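Local coordinates for TarM (Staphylococcus aureus subsp. aureus 21178, PDB 4X7R), which belongs to the GT-B clan of glycosyl transferases, in which two Rossmann-like domains face each other across a cleft, here occupied by UDP, at residues D12-G16 / G381-T385; H323-P329 / I354-V360; S400-Q405 / F422-P428. The protein carries 1 engineered substitution. Residue numbers count along the deposited sequence, not the author numbering.

From the N terminus, loop 12-16 leaves strand 3-7 of the seven-stranded parallel sheet. Contact 1 brings it against 381-385, closing a loop of 364 residues containing the long antiparallel sheet and joining the two Rossmann-like halves across the cleft. Nested inside, contact 2 closes 24 residues holding helix 333-346, joining strands 320-324 and 351-355 of the six-stranded parallel sheet, with their following loops, in a beta-alpha-beta unit. It touches contact 1, where Gly381 O lies 2.9 Å from Gly356 N, a probable hydrogen bond. Contact 3, in series, closes 16 residues holding helix 407-414 and pairs the loops after strands 395-398 and 419-422 of that sheet. Contacts 1 and 2 share UDP and SGN; contacts 2 and 3, 3YW.

Contact 1: D12-G16 / G381-T385; sequences DVNKG and GYTTT. With UDP (uridine-5'-diphosphate), chain E; SGN (2-deoxy-6-O-sulfo-2-(sulfoamino)-alpha-D-glucopyranose), chain C.
Tyr382 is the piece to place first. It follows strand 377-381, with extended backbone (phi/psi -67/141) and CA-to-CB bond toward the loop 12-16, and its t rotamer (chi2 89°) lays the ring between that loop and UDP. The loop is irregular; Asn14, at phi/psi -121/52, turns it, and its CA is the nearest, 6.9 Å from Tyr382 CA. At chi1 -79° Asn14 puts its CB 3.8 Å from the centroid of the Tyr382 ring and 7° off the normal, a CH-pi contact. Asn14 ND2 turns back to donate to Val13 O at 2.7 Å. Over the opposite face lies UDP O4, 3.4 Å from Tyr382 CD1. Lys15 points its CB away but offers its carbonyl at the ring edge, and Tyr382 OH donates to Lys15 O over 2.7 Å; Lys59 NZ also hydrogen-bonds that hydroxyl. Thr383 pairs with the uracil: Thr383 N donates to UDP O4 at 2.9 Å, and UDP N3 to Thr383 O at 2.8 Å. Gly16, the N-cap of helix 17-31, donates its N to SGN O5S at 2.6 Å, and a CB there would collide with the diphosphate. This is a cleft contact of the GT-B fold, each loop coming from a different domain. Its chemistry, one short hydrogen bond and a ring with Asn14 over one face and UDP O4 over the other, implies that the domains meet here largely through Tyr382 and UDP.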
loop_
_atom_site.group_PDB
_atom_site.type_symbol
_atom_site.label_atom_id
_atom_site.label_comp_id
_atom_site.label_asym_id
_atom_site.label_seq_id
_atom_site.Cartn_x
_atom_site.Cartn_y
_atom_site.Cartn_z
ATOM N N ASP A 12 3.342 -4.896 -1.817
ATOM C CA ASP A 12 4.382 -5.208 -0.854
ATOM C C ASP A 12 3.785 -5.882 0.378
ATOM O O ASP A 12 2.563 -5.863 0.552
ATOM C CB ASP A 12 5.254 -3.979 -0.492
ATOM C CG ASP A 12 6.717 -4.366 -0.292
ATOM O OD1 ASP A 12 6.998 -5.574 -0.135
ATOM O OD2 ASP A 12 7.576 -3.468 -0.316
ATOM N N VAL A 13 4.646 -6.467 1.227
ATOM C CA VAL A 13 4.292 -7.240 2.428
ATOM C C VAL A 13 3.851 -6.479 3.685
ATOM O O VAL A 13 3.271 -7.106 4.584
ATOM C CB VAL A 13 5.345 -8.324 2.773
ATOM C CG1 VAL A 13 5.465 -9.348 1.654
ATOM C CG2 VAL A 13 6.699 -7.696 3.101
ATOM N N ASN A 14 4.180 -5.206 3.845
ATOM C CA ASN A 14 3.702 -4.649 5.126
ATOM C C ASN A 14 2.776 -3.452 4.910
ATOM O O ASN A 14 2.999 -2.382 5.471
ATOM C CB ASN A 14 4.873 -4.384 6.116
ATOM C CG ASN A 14 5.458 -5.581 6.888
ATOM O OD1 ASN A 14 6.329 -5.398 7.754
ATOM N ND2 ASN A 14 5.024 -6.824 6.629
ATOM N N LYS A 15 1.743 -3.639 4.060
ATOM C CA LYS A 15 0.809 -2.576 3.667
ATOM C C LYS A 15 -0.507 -2.518 4.467
ATOM O O LYS A 15 -0.792 -3.392 5.287
ATOM C CB LYS A 15 0.553 -2.607 2.137
ATOM C CG LYS A 15 1.800 -2.409 1.264
ATOM C CD LYS A 15 2.203 -0.946 1.153
ATOM C CE LYS A 15 3.606 -0.748 0.642
ATOM N NZ LYS A 15 4.625 -1.137 1.659
ATOM N N GLY A 16 -1.282 -1.466 4.206
ATOM C CA GLY A 16 -2.553 -1.172 4.846
ATOM C C GLY A 16 -3.785 -1.569 4.061
ATOM O O GLY A 16 -3.772 -2.536 3.288
ATOM N N GLY A 381 4.957 -3.722 16.636
ATOM C CA GLY A 381 5.365 -3.899 15.239
ATOM C C GLY A 381 4.251 -4.374 14.319
ATOM O O GLY A 381 3.116 -4.569 14.761
ATOM N N TYR A 382 4.567 -4.575 13.029
ATOM C CA TYR A 382 3.591 -5.030 12.037
ATOM C C TYR A 382 3.135 -6.456 12.301
ATOM O O TYR A 382 3.944 -7.308 12.674
ATOM C CB TYR A 382 4.145 -4.898 10.599
ATOM C CG TYR A 382 3.086 -5.071 9.528
ATOM C CD1 TYR A 382 2.361 -3.982 9.054
ATOM C CD2 TYR A 382 2.793 -6.325 9.008
ATOM C CE1 TYR A 382 1.383 -4.137 8.076
ATOM C CE2 TYR A 382 1.814 -6.493 8.032
ATOM C CZ TYR A 382 1.103 -5.396 7.579
ATOM O OH TYR A 382 0.139 -5.557 6.617
ATOM N N THR A 383 1.839 -6.715 12.093
ATOM C CA THR A 383 1.272 -8.051 12.243
ATOM C C THR A 383 0.725 -8.575 10.912
ATOM O O THR A 383 -0.057 -7.881 10.246
ATOM C CB THR A 383 0.301 -8.138 13.425
ATOM O OG1 THR A 383 -0.095 -9.497 13.582
ATOM C CG2 THR A 383 -0.937 -7.227 13.281
ATOM N N THR A 384 1.161 -9.792 10.518
ATOM C CA THR A 384 0.708 -10.474 9.300
ATOM C C THR A 384 -0.519 -11.312 9.648
ATOM O O THR A 384 -1.185 -11.823 8.742
ATOM C CB THR A 384 1.840 -11.290 8.634
ATOM O OG1 THR A 384 2.389 -12.208 9.577
ATOM C CG2 THR A 384 2.937 -10.412 8.049
ATOM N N THR A 385 -0.818 -11.430 10.971
ATOM C CA THR A 385 -1.968 -12.144 11.542
ATOM C C THR A 385 -2.829 -11.186 12.422
ATOM O O THR A 385 -2.895 -11.405 13.640
ATOM C CB THR A 385 -1.507 -13.374 12.361
ATOM O OG1 THR A 385 -0.664 -12.933 13.425
ATOM C CG2 THR A 385 -0.797 -14.425 11.517
HETATM N N1 UDP E . -2.881 -4.201 8.849
HETATM C C2 UDP E . -2.296 -5.421 9.134
HETATM N N3 UDP E . -1.283 -5.378 10.064
HETATM C C4 UDP E . -0.789 -4.264 10.706
HETATM C C5 UDP E . -1.411 -3.022 10.323
HETATM C C6 UDP E . -2.416 -3.027 9.428
HETATM O O2 UDP E . -2.643 -6.468 8.606
HETATM O O4 UDP E . 0.108 -4.398 11.559
HETATM C "C1'" UDP E . -4.101 -4.231 8.002
HETATM C "C2'" UDP E . -5.404 -4.325 8.791
HETATM O "O2'" UDP E . -5.717 -5.674 9.097
HETATM C "C3'" UDP E . -6.401 -3.722 7.799
HETATM C "C4'" UDP E . -5.568 -2.673 7.070
HETATM O "O4'" UDP E . -4.179 -3.033 7.262
HETATM O "O3'" UDP E . -7.035 -4.637 6.904
HETATM C "C5'" UDP E . -5.803 -1.254 7.520
HETATM O "O5'" UDP E . -7.084 -0.857 6.980
HETATM P PA UDP E . -7.833 0.530 7.280
HETATM O O1A UDP E . -8.938 0.694 6.309
HETATM O O2A UDP E . -8.362 0.498 8.722
HETATM O O3A UDP E . -6.795 1.688 7.127
HETATM P PB UDP E . -5.769 2.091 5.961
HETATM O O1B UDP E . -6.390 1.809 4.618
HETATM O O2B UDP E . -4.466 1.296 6.099
HETATM O O3B UDP E . -5.489 3.579 6.051
HETATM C C1 SGN C . 0.121 5.718 0.016
HETATM C C2 SGN C . 0.432 5.924 1.527
HETATM C C3 SGN C . 1.203 4.712 2.131
HETATM C C4 SGN C . 0.559 3.363 1.748
HETATM C C5 SGN C . 0.245 3.296 0.233
HETATM C C6 SGN C . -0.465 1.997 -0.136
HETATM N N2 SGN C . 1.178 7.176 1.723
HETATM O O3 SGN C . 1.235 4.804 3.570
HETATM O O4 SGN C . 1.423 2.268 2.115
HETATM O O5 SGN C . -0.568 4.447 -0.195
HETATM O O6 SGN C . -1.670 1.917 0.622
HETATM S S1 SGN C . 0.165 8.424 2.368
HETATM O O1S SGN C . -0.293 8.034 3.776
HETATM O O2S SGN C . -1.066 8.644 1.468
HETATM O O3S SGN C . 1.007 9.707 2.411
HETATM S S2 SGN C . -1.927 0.739 1.553
HETATM O O4S SGN C . -3.165 1.103 2.386
HETATM O O5S SGN C . -0.752 0.457 2.485
HETATM O O6S SGN C . -2.185 -0.470 0.655
#

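Contact 2: H323-P329 / I354-V360; sequences HISRMVP and IYGEGSV. With UDP (uridine-5'-diphosphate), chain E; SGN (2-deoxy-6-O-sulfo-2-(sulfoamino)-alpha-D-glucopyranose), chain C; 3YW ((2S)-2,3-dihydroxypropyl 2-acetamido-2-deoxy-alpha-D-glucopyranoside), chain F.
Two parallel strands of a beta-alpha-beta unit (helix 333-346) end here. Register pairs His323 with Ile354 and Ile324 with Tyr355 (CA-CA 4.8 and 4.7 Å); Tyr355 N donates to His323 O at 2.8 Å, and Ser325 N to Tyr355 O at 3.2 Å. Beyond the strands the knob is Met327, chi1 -61° and the rest t. It passes over Gly356, where a CB would collide with Ser325 O, and sets Met327 CE 3.2 Å from Gly356 O and 3.7 Å from Ile354 CG2. Its backbone, centre of an inverse gamma turn, fits the hollow left by Gly358: Met327 O lies 3.2 Å from Gly358 CA, and Met327 N donates to Glu357 O at 3.0 Å. Val360 fills in with CG2 4.1 Å from Met327 CB and CG1 3.8 Å from Pro329 CD. Arg326 sends its CA-to-CB bond away; its NE donates to UDP O2B at 2.9 Å, NH2 to UDP O3B at 2.7 Å and NH1 to SGN O3 at 2.8 Å, one cation serving diphosphate and SGN.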
loop_
_atom_site.group_PDB
_atom_site.type_symbol
_atom_site.label_atom_id
_atom_site.label_comp_id
_atom_site.label_asym_id
_atom_site.label_seq_id
_atom_site.Cartn_x
_atom_site.Cartn_y
_atom_site.Cartn_z
ATOM N N HIS A 323 -4.976 -1.585 18.788
ATOM C CA HIS A 323 -4.916 -0.626 17.689
ATOM C C HIS A 323 -4.009 -1.214 16.614
ATOM O O HIS A 323 -2.814 -1.381 16.851
ATOM C CB HIS A 323 -4.419 0.749 18.167
ATOM C CG HIS A 323 -4.485 1.816 17.121
ATOM N ND1 HIS A 323 -5.483 2.762 17.123
ATOM C CD2 HIS A 323 -3.654 2.065 16.086
ATOM C CE1 HIS A 323 -5.250 3.533 16.073
ATOM N NE2 HIS A 323 -4.163 3.145 15.416
ATOM N N ILE A 324 -4.592 -1.578 15.452
ATOM C CA ILE A 324 -3.881 -2.172 14.314
ATOM C C ILE A 324 -4.039 -1.257 13.105
ATOM O O ILE A 324 -5.138 -1.175 12.552
ATOM C CB ILE A 324 -4.372 -3.626 13.993
ATOM C CG1 ILE A 324 -4.349 -4.558 15.232
ATOM C CG2 ILE A 324 -3.562 -4.233 12.846
ATOM C CD1 ILE A 324 -5.203 -5.865 15.056
ATOM N N SER A 325 -2.952 -0.573 12.684
ATOM C CA SER A 325 -2.982 0.324 11.523
ATOM C C SER A 325 -1.591 0.608 10.951
ATOM O O SER A 325 -0.575 0.210 11.535
ATOM C CB SER A 325 -3.630 1.656 11.906
ATOM O OG SER A 325 -2.749 2.477 12.656
ATOM N N ARG A 326 -1.556 1.353 9.816
ATOM C CA ARG A 326 -0.342 1.924 9.244
ATOM C C ARG A 326 -0.057 3.061 10.247
ATOM O O ARG A 326 -1.008 3.749 10.662
ATOM C CB ARG A 326 -0.625 2.569 7.878
ATOM C CG ARG A 326 -0.872 1.611 6.742
ATOM C CD ARG A 326 -1.080 2.371 5.433
ATOM N NE ARG A 326 -2.297 3.190 5.463
ATOM C CZ ARG A 326 -2.344 4.489 5.191
ATOM N NH1 ARG A 326 -1.244 5.141 4.840
ATOM N NH2 ARG A 326 -3.493 5.146 5.260
ATOM N N MET A 327 1.206 3.226 10.689
ATOM C CA MET A 327 1.510 4.272 11.677
ATOM C C MET A 327 1.778 5.583 10.956
ATOM O O MET A 327 2.925 5.947 10.703
ATOM C CB MET A 327 2.642 3.848 12.615
ATOM C CG MET A 327 2.313 2.618 13.408
ATOM S SD MET A 327 3.351 2.592 14.863
ATOM C CE MET A 327 2.831 1.117 15.600
ATOM N N VAL A 328 0.689 6.267 10.574
ATOM C CA VAL A 328 0.736 7.496 9.784
ATOM C C VAL A 328 0.026 8.664 10.466
ATOM O O VAL A 328 -0.844 8.424 11.303
ATOM C CB VAL A 328 0.262 7.280 8.306
ATOM C CG1 VAL A 328 1.225 6.398 7.526
ATOM C CG2 VAL A 328 -1.175 6.762 8.223
ATOM N N PRO A 329 0.365 9.932 10.110
ATOM C CA PRO A 329 -0.256 11.089 10.781
ATOM C C PRO A 329 -1.781 11.129 10.882
ATOM O O PRO A 329 -2.280 11.551 11.914
ATOM C CB PRO A 329 0.281 12.277 9.981
ATOM C CG PRO A 329 1.609 11.825 9.504
ATOM C CD PRO A 329 1.412 10.377 9.156
ATOM N N ILE A 354 -0.255 -1.573 20.291
ATOM C CA ILE A 354 -0.278 -0.840 19.036
ATOM C C ILE A 354 0.550 -1.571 17.984
ATOM O O ILE A 354 1.773 -1.656 18.110
ATOM C CB ILE A 354 0.125 0.659 19.223
ATOM C CG1 ILE A 354 -0.665 1.321 20.390
ATOM C CG2 ILE A 354 -0.040 1.446 17.914
ATOM C CD1 ILE A 354 -0.229 2.716 20.778
ATOM N N TYR A 355 -0.125 -2.100 16.947
ATOM C CA TYR A 355 0.509 -2.822 15.848
ATOM C C TYR A 355 0.644 -1.970 14.607
ATOM O O TYR A 355 -0.214 -1.124 14.337
ATOM C CB TYR A 355 -0.272 -4.098 15.504
ATOM C CG TYR A 355 -0.142 -5.193 16.540
ATOM C CD1 TYR A 355 -1.001 -5.251 17.635
ATOM C CD2 TYR A 355 0.828 -6.189 16.415
ATOM C CE1 TYR A 355 -0.899 -6.267 18.581
ATOM C CE2 TYR A 355 0.935 -7.213 17.357
ATOM C CZ TYR A 355 0.074 -7.240 18.441
ATOM O OH TYR A 355 0.163 -8.240 19.370
ATOM N N GLY A 356 1.695 -2.240 13.840
ATOM C CA GLY A 356 1.974 -1.566 12.582
ATOM C C GLY A 356 3.329 -0.901 12.536
ATOM O O GLY A 356 4.096 -0.964 13.502
ATOM N N GLU A 357 3.636 -0.279 11.392
ATOM C CA GLU A 357 4.886 0.449 11.136
ATOM C C GLU A 357 4.545 1.684 10.311
ATOM O O GLU A 357 3.511 1.708 9.630
ATOM C CB GLU A 357 5.885 -0.408 10.358
ATOM C CG GLU A 357 6.339 -1.665 11.076
ATOM C CD GLU A 357 7.135 -2.604 10.206
ATOM O OE1 GLU A 357 7.054 -2.507 8.957
ATOM O OE2 GLU A 357 7.850 -3.453 10.786
ATOM N N GLY A 358 5.408 2.692 10.368
ATOM C CA GLY A 358 5.201 3.918 9.609
ATOM C C GLY A 358 6.002 5.095 10.106
ATOM O O GLY A 358 6.678 4.995 11.131
ATOM N N SER A 359 5.893 6.224 9.385
ATOM C CA SER A 359 6.627 7.472 9.615
ATOM C C SER A 359 6.633 8.029 11.038
ATOM O O SER A 359 7.665 8.544 11.461
ATOM C CB SER A 359 6.215 8.541 8.606
ATOM O OG SER A 359 4.851 8.900 8.738
ATOM N N VAL A 360 5.510 7.898 11.778
ATOM C CA VAL A 360 5.340 8.404 13.148
ATOM C C VAL A 360 5.778 7.441 14.274
ATOM O O VAL A 360 5.797 7.870 15.432
ATOM C CB VAL A 360 3.911 8.981 13.408
ATOM C CG1 VAL A 360 3.512 10.018 12.357
ATOM C CG2 VAL A 360 2.863 7.875 13.522
HETATM N N1 UDP E . -2.881 -4.201 8.849
HETATM C C2 UDP E . -2.296 -5.421 9.134
HETATM N N3 UDP E . -1.283 -5.378 10.064
HETATM C C4 UDP E . -0.789 -4.264 10.706
HETATM C C5 UDP E . -1.411 -3.022 10.323
HETATM C C6 UDP E . -2.416 -3.027 9.428
HETATM O O2 UDP E . -2.643 -6.468 8.606
HETATM O O4 UDP E . 0.108 -4.398 11.559
HETATM C "C1'" UDP E . -4.101 -4.231 8.002
HETATM C "C2'" UDP E . -5.404 -4.325 8.791
HETATM O "O2'" UDP E . -5.717 -5.674 9.097
HETATM C "C3'" UDP E . -6.401 -3.722 7.799
HETATM C "C4'" UDP E . -5.568 -2.673 7.070
HETATM O "O4'" UDP E . -4.179 -3.033 7.262
HETATM O "O3'" UDP E . -7.035 -4.637 6.904
HETATM C "C5'" UDP E . -5.803 -1.254 7.520
HETATM O "O5'" UDP E . -7.084 -0.857 6.980
HETATM P PA UDP E . -7.833 0.530 7.280
HETATM O O1A UDP E . -8.938 0.694 6.309
HETATM O O2A UDP E . -8.362 0.498 8.722
HETATM O O3A UDP E . -6.795 1.688 7.127
HETATM P PB UDP E . -5.769 2.091 5.961
HETATM O O1B UDP E . -6.390 1.809 4.618
HETATM O O2B UDP E . -4.466 1.296 6.099
HETATM O O3B UDP E . -5.489 3.579 6.051
HETATM C C1 SGN C . 0.121 5.718 0.016
HETATM C C2 SGN C . 0.432 5.924 1.527
HETATM C C3 SGN C . 1.203 4.712 2.131
HETATM C C4 SGN C . 0.559 3.363 1.748
HETATM C C5 SGN C . 0.245 3.296 0.233
HETATM C C6 SGN C . -0.465 1.997 -0.136
HETATM N N2 SGN C . 1.178 7.176 1.723
HETATM O O3 SGN C . 1.235 4.804 3.570
HETATM O O4 SGN C . 1.423 2.268 2.115
HETATM O O5 SGN C . -0.568 4.447 -0.195
HETATM O O6 SGN C . -1.670 1.917 0.622
HETATM S S1 SGN C . 0.165 8.424 2.368
HETATM O O1S SGN C . -0.293 8.034 3.776
HETATM O O2S SGN C . -1.066 8.644 1.468
HETATM O O3S SGN C . 1.007 9.707 2.411
HETATM S S2 SGN C . -1.927 0.739 1.553
HETATM O O4S SGN C . -3.165 1.103 2.386
HETATM O O5S SGN C . -0.752 0.457 2.485
HETATM O O6S SGN C . -2.185 -0.470 0.655
HETATM O O3A 3YW F . -3.955 6.507 0.254
HETATM C C4A 3YW F . -5.730 3.456 1.511
HETATM C C5A 3YW F . -4.963 4.755 1.551
HETATM O O5 3YW F . -8.586 2.385 1.910
HETATM C C6A 3YW F . -4.751 5.335 0.174
HETATM C C5 3YW F . -9.219 1.479 2.823
HETATM C C6 3YW F . -9.785 0.355 1.989
HETATM C C4 3YW F . -10.252 2.253 3.638
HETATM O O6 3YW F . -10.717 0.825 1.026
HETATM C C3 3YW F . -9.513 3.260 4.514
HETATM O O4 3YW F . -10.984 1.364 4.475
HETATM O O3 3YW F . -10.418 4.046 5.291
HETATM O O7 3YW F . -8.497 6.872 4.296
HETATM C C7 3YW F . -7.691 6.123 4.840
HETATM C C8 3YW F . -6.722 6.614 5.873
HETATM N N2 3YW F . -7.631 4.821 4.556
HETATM C C2 3YW F . -8.585 4.151 3.687
HETATM C C1 3YW F . -7.869 3.458 2.514
HETATM O O1 3YW F . -6.504 3.207 2.687
HETATM O O2 3YW F . -3.701 4.527 2.179
#

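Contact 3: S400-Q405 / F422-P428; sequences SQYEGQ and FDIKYGP. With 3YW ((2S)-2,3-dihydroxypropyl 2-acetamido-2-deoxy-alpha-D-glucopyranoside), chain F.
Two loops lie side by side here and run in the same direction: Gln401 is nearest Ile424, Glu403 nearest Tyr426 (CA-CA 5.2 Å) and Gln405 nearest Gly427 (4.1 Å). Ile424 is the side chain that fills the gap. In the p,p rotamer (chi1 56°, chi2 87°) it puts CG1 3.4 Å from Ser400 O, while its CD1 tucks 4.0 Å from Glu403 CG. A water lies 3.0 Å from both Ser400 O and Phe422 O, placed to bridge the two carbonyls. Glu403 takes chi1 -65° and chi2 -64°, which folds its carboxylate away from 422-428: OE2 accepts from Ser400 OG at 2.6 Å and salt-bridges Lys331, and OE1 accepts from O3 of 3YW at 2.7 Å. Both loops follow parallel strands of the C-terminal Rossmann-like domain of this GT-B fold, and Glu403 fits the first glutamate of an EX7E motif, the second lying in helix 407-414. The backbone holds the pair together: Tyr426 N donates to Glu403 O at 2.7 Å, and Glu403 N makes a weak 3.4 Å bond to Lys425 O. A cis peptide precedes Tyr426, whose chi1 of -61° carries the ring away so that its hydroxyl meets Asp289. Gly427 (phi 128°) brings its CA 3.4 Å from Gln405 O, where a CB would collide. Gln405, t at chi1 and chi2, stretches away to Ser303 and Asn304; its N, like Gly404 N, donates to 3YW O3 at 3.0 Å.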
loop_
_atom_site.group_PDB
_atom_site.type_symbol
_atom_site.label_atom_id
_atom_site.label_comp_id
_atom_site.label_asym_id
_atom_site.label_seq_id
_atom_site.Cartn_x
_atom_site.Cartn_y
_atom_site.Cartn_z
ATOM N N SER A 400 -8.348 8.103 14.619
ATOM C CA SER A 400 -8.194 8.547 13.227
ATOM C C SER A 400 -9.083 9.747 12.911
ATOM O O SER A 400 -10.232 9.799 13.358
ATOM C CB SER A 400 -8.475 7.404 12.263
ATOM O OG SER A 400 -8.113 7.797 10.951
ATOM N N GLN A 401 -8.531 10.717 12.177
ATOM C CA GLN A 401 -9.254 11.939 11.816
ATOM C C GLN A 401 -9.856 11.860 10.423
ATOM O O GLN A 401 -10.734 12.666 10.102
ATOM C CB GLN A 401 -8.345 13.182 11.937
ATOM C CG GLN A 401 -7.985 13.555 13.379
ATOM C CD GLN A 401 -8.984 14.418 14.094
ATOM O OE1 GLN A 401 -9.824 15.091 13.489
ATOM N NE2 GLN A 401 -8.860 14.474 15.411
ATOM N N TYR A 402 -9.340 10.959 9.567
ATOM C CA TYR A 402 -9.853 10.831 8.204
ATOM C C TYR A 402 -9.853 9.362 7.760
ATOM O O TYR A 402 -8.845 8.668 7.922
ATOM C CB TYR A 402 -9.028 11.674 7.193
ATOM C CG TYR A 402 -8.679 13.078 7.653
ATOM C CD1 TYR A 402 -9.542 14.147 7.417
ATOM C CD2 TYR A 402 -7.486 13.339 8.323
ATOM C CE1 TYR A 402 -9.228 15.441 7.843
ATOM C CE2 TYR A 402 -7.174 14.622 8.776
ATOM C CZ TYR A 402 -8.043 15.670 8.524
ATOM O OH TYR A 402 -7.737 16.930 8.970
ATOM N N GLU A 403 -10.965 8.903 7.171
ATOM C CA GLU A 403 -11.073 7.558 6.620
ATOM C C GLU A 403 -11.982 7.591 5.395
ATOM O O GLU A 403 -12.815 8.498 5.239
ATOM C CB GLU A 403 -11.655 6.542 7.652
ATOM C CG GLU A 403 -10.832 6.245 8.897
ATOM C CD GLU A 403 -9.494 5.567 8.660
ATOM O OE1 GLU A 403 -9.309 4.944 7.589
ATOM O OE2 GLU A 403 -8.624 5.666 9.554
ATOM N N GLY A 404 -11.846 6.562 4.585
ATOM C CA GLY A 404 -12.741 6.263 3.484
ATOM C C GLY A 404 -13.819 5.357 4.039
ATOM O O GLY A 404 -15.002 5.497 3.712
ATOM N N GLN A 405 -13.414 4.441 4.930
ATOM C CA GLN A 405 -14.335 3.496 5.602
ATOM C C GLN A 405 -13.768 2.985 6.932
ATOM O O GLN A 405 -14.402 3.163 7.958
ATOM C CB GLN A 405 -14.716 2.321 4.675
ATOM C CG GLN A 405 -15.824 1.453 5.249
ATOM C CD GLN A 405 -16.361 0.446 4.262
ATOM O OE1 GLN A 405 -15.633 -0.120 3.444
ATOM N NE2 GLN A 405 -17.659 0.190 4.337
ATOM N N PHE A 422 -13.484 8.128 17.172
ATOM C CA PHE A 422 -13.889 9.509 16.957
ATOM C C PHE A 422 -14.893 9.497 15.790
ATOM O O PHE A 422 -14.638 8.815 14.792
ATOM C CB PHE A 422 -12.679 10.416 16.639
ATOM C CG PHE A 422 -11.799 10.804 17.812
ATOM C CD1 PHE A 422 -12.337 10.983 19.082
ATOM C CD2 PHE A 422 -10.440 11.036 17.635
ATOM C CE1 PHE A 422 -11.526 11.370 20.161
ATOM C CE2 PHE A 422 -9.628 11.424 18.714
ATOM C CZ PHE A 422 -10.178 11.594 19.969
ATOM N N ASP A 423 -16.061 10.166 15.950
ATOM C CA ASP A 423 -17.093 10.246 14.912
ATOM C C ASP A 423 -16.589 11.201 13.815
ATOM O O ASP A 423 -16.753 12.416 13.928
ATOM C CB ASP A 423 -18.456 10.722 15.492
ATOM C CG ASP A 423 -19.631 10.522 14.531
ATOM O OD1 ASP A 423 -19.387 10.260 13.327
ATOM O OD2 ASP A 423 -20.787 10.630 14.975
ATOM N N ILE A 424 -15.934 10.647 12.782
ATOM C CA ILE A 424 -15.312 11.417 11.694
ATOM C C ILE A 424 -15.827 10.956 10.301
ATOM O O ILE A 424 -16.404 9.876 10.170
ATOM C CB ILE A 424 -13.738 11.314 11.803
ATOM C CG1 ILE A 424 -13.213 9.850 11.792
ATOM C CG2 ILE A 424 -13.194 12.044 13.033
ATOM C CD1 ILE A 424 -12.952 9.244 10.483
ATOM N N LYS A 425 -15.560 11.751 9.263
ATOM C CA LYS A 425 -15.886 11.408 7.879
ATOM C C LYS A 425 -14.669 10.623 7.310
ATOM O O LYS A 425 -13.554 11.131 7.323
ATOM C CB LYS A 425 -16.160 12.678 7.038
ATOM C CG LYS A 425 -17.552 13.320 7.279
ATOM C CD LYS A 425 -17.780 14.489 6.283
ATOM C CE LYS A 425 -19.156 15.124 6.350
ATOM N NZ LYS A 425 -20.254 14.281 5.814
ATOM N N TYR A 426 -14.858 9.397 6.784
ATOM C CA TYR A 426 -16.108 8.654 6.658
ATOM C C TYR A 426 -15.939 7.259 7.203
ATOM O O TYR A 426 -14.832 6.714 7.170
ATOM C CB TYR A 426 -16.446 8.528 5.169
ATOM C CG TYR A 426 -16.644 9.857 4.491
ATOM C CD1 TYR A 426 -17.848 10.550 4.613
ATOM C CD2 TYR A 426 -15.623 10.439 3.740
ATOM C CE1 TYR A 426 -18.028 11.787 4.007
ATOM C CE2 TYR A 426 -15.797 11.678 3.117
ATOM C CZ TYR A 426 -17.002 12.352 3.263
ATOM O OH TYR A 426 -17.209 13.564 2.656
ATOM N N GLY A 427 -17.044 6.666 7.639
ATOM C CA GLY A 427 -17.041 5.282 8.067
ATOM C C GLY A 427 -17.626 4.967 9.420
ATOM O O GLY A 427 -18.610 4.227 9.464
ATOM N N PRO A 428 -17.013 5.417 10.553
ATOM C CA PRO A 428 -17.491 4.967 11.875
ATOM C C PRO A 428 -18.988 4.977 12.139
ATOM O O PRO A 428 -19.502 3.954 12.565
ATOM C CB PRO A 428 -16.686 5.820 12.863
ATOM C CG PRO A 428 -15.434 6.099 12.150
ATOM C CD PRO A 428 -15.796 6.249 10.694
HETATM O O3A 3YW F . -3.955 6.507 0.254
HETATM C C4A 3YW F . -5.730 3.456 1.511
HETATM C C5A 3YW F . -4.963 4.755 1.551
HETATM O O5 3YW F . -8.586 2.385 1.910
HETATM C C6A 3YW F . -4.751 5.335 0.174
HETATM C C5 3YW F . -9.219 1.479 2.823
HETATM C C6 3YW F . -9.785 0.355 1.989
HETATM C C4 3YW F . -10.252 2.253 3.638
HETATM O O6 3YW F . -10.717 0.825 1.026
HETATM C C3 3YW F . -9.513 3.260 4.514
HETATM O O4 3YW F . -10.984 1.364 4.475
HETATM O O3 3YW F . -10.418 4.046 5.291
HETATM O O7 3YW F . -8.497 6.872 4.296
HETATM C C7 3YW F . -7.691 6.123 4.840
HETATM C C8 3YW F . -6.722 6.614 5.873
HETATM N N2 3YW F . -7.631 4.821 4.556
HETATM C C2 3YW F . -8.585 4.151 3.687
HETATM C C1 3YW F . -7.869 3.458 2.514
HETATM O O1 3YW F . -6.504 3.207 2.687
HETATM O O2 3YW F . -3.701 4.527 2.179
HETATM O O HOH W 1 -11.969 7.520 14.291
#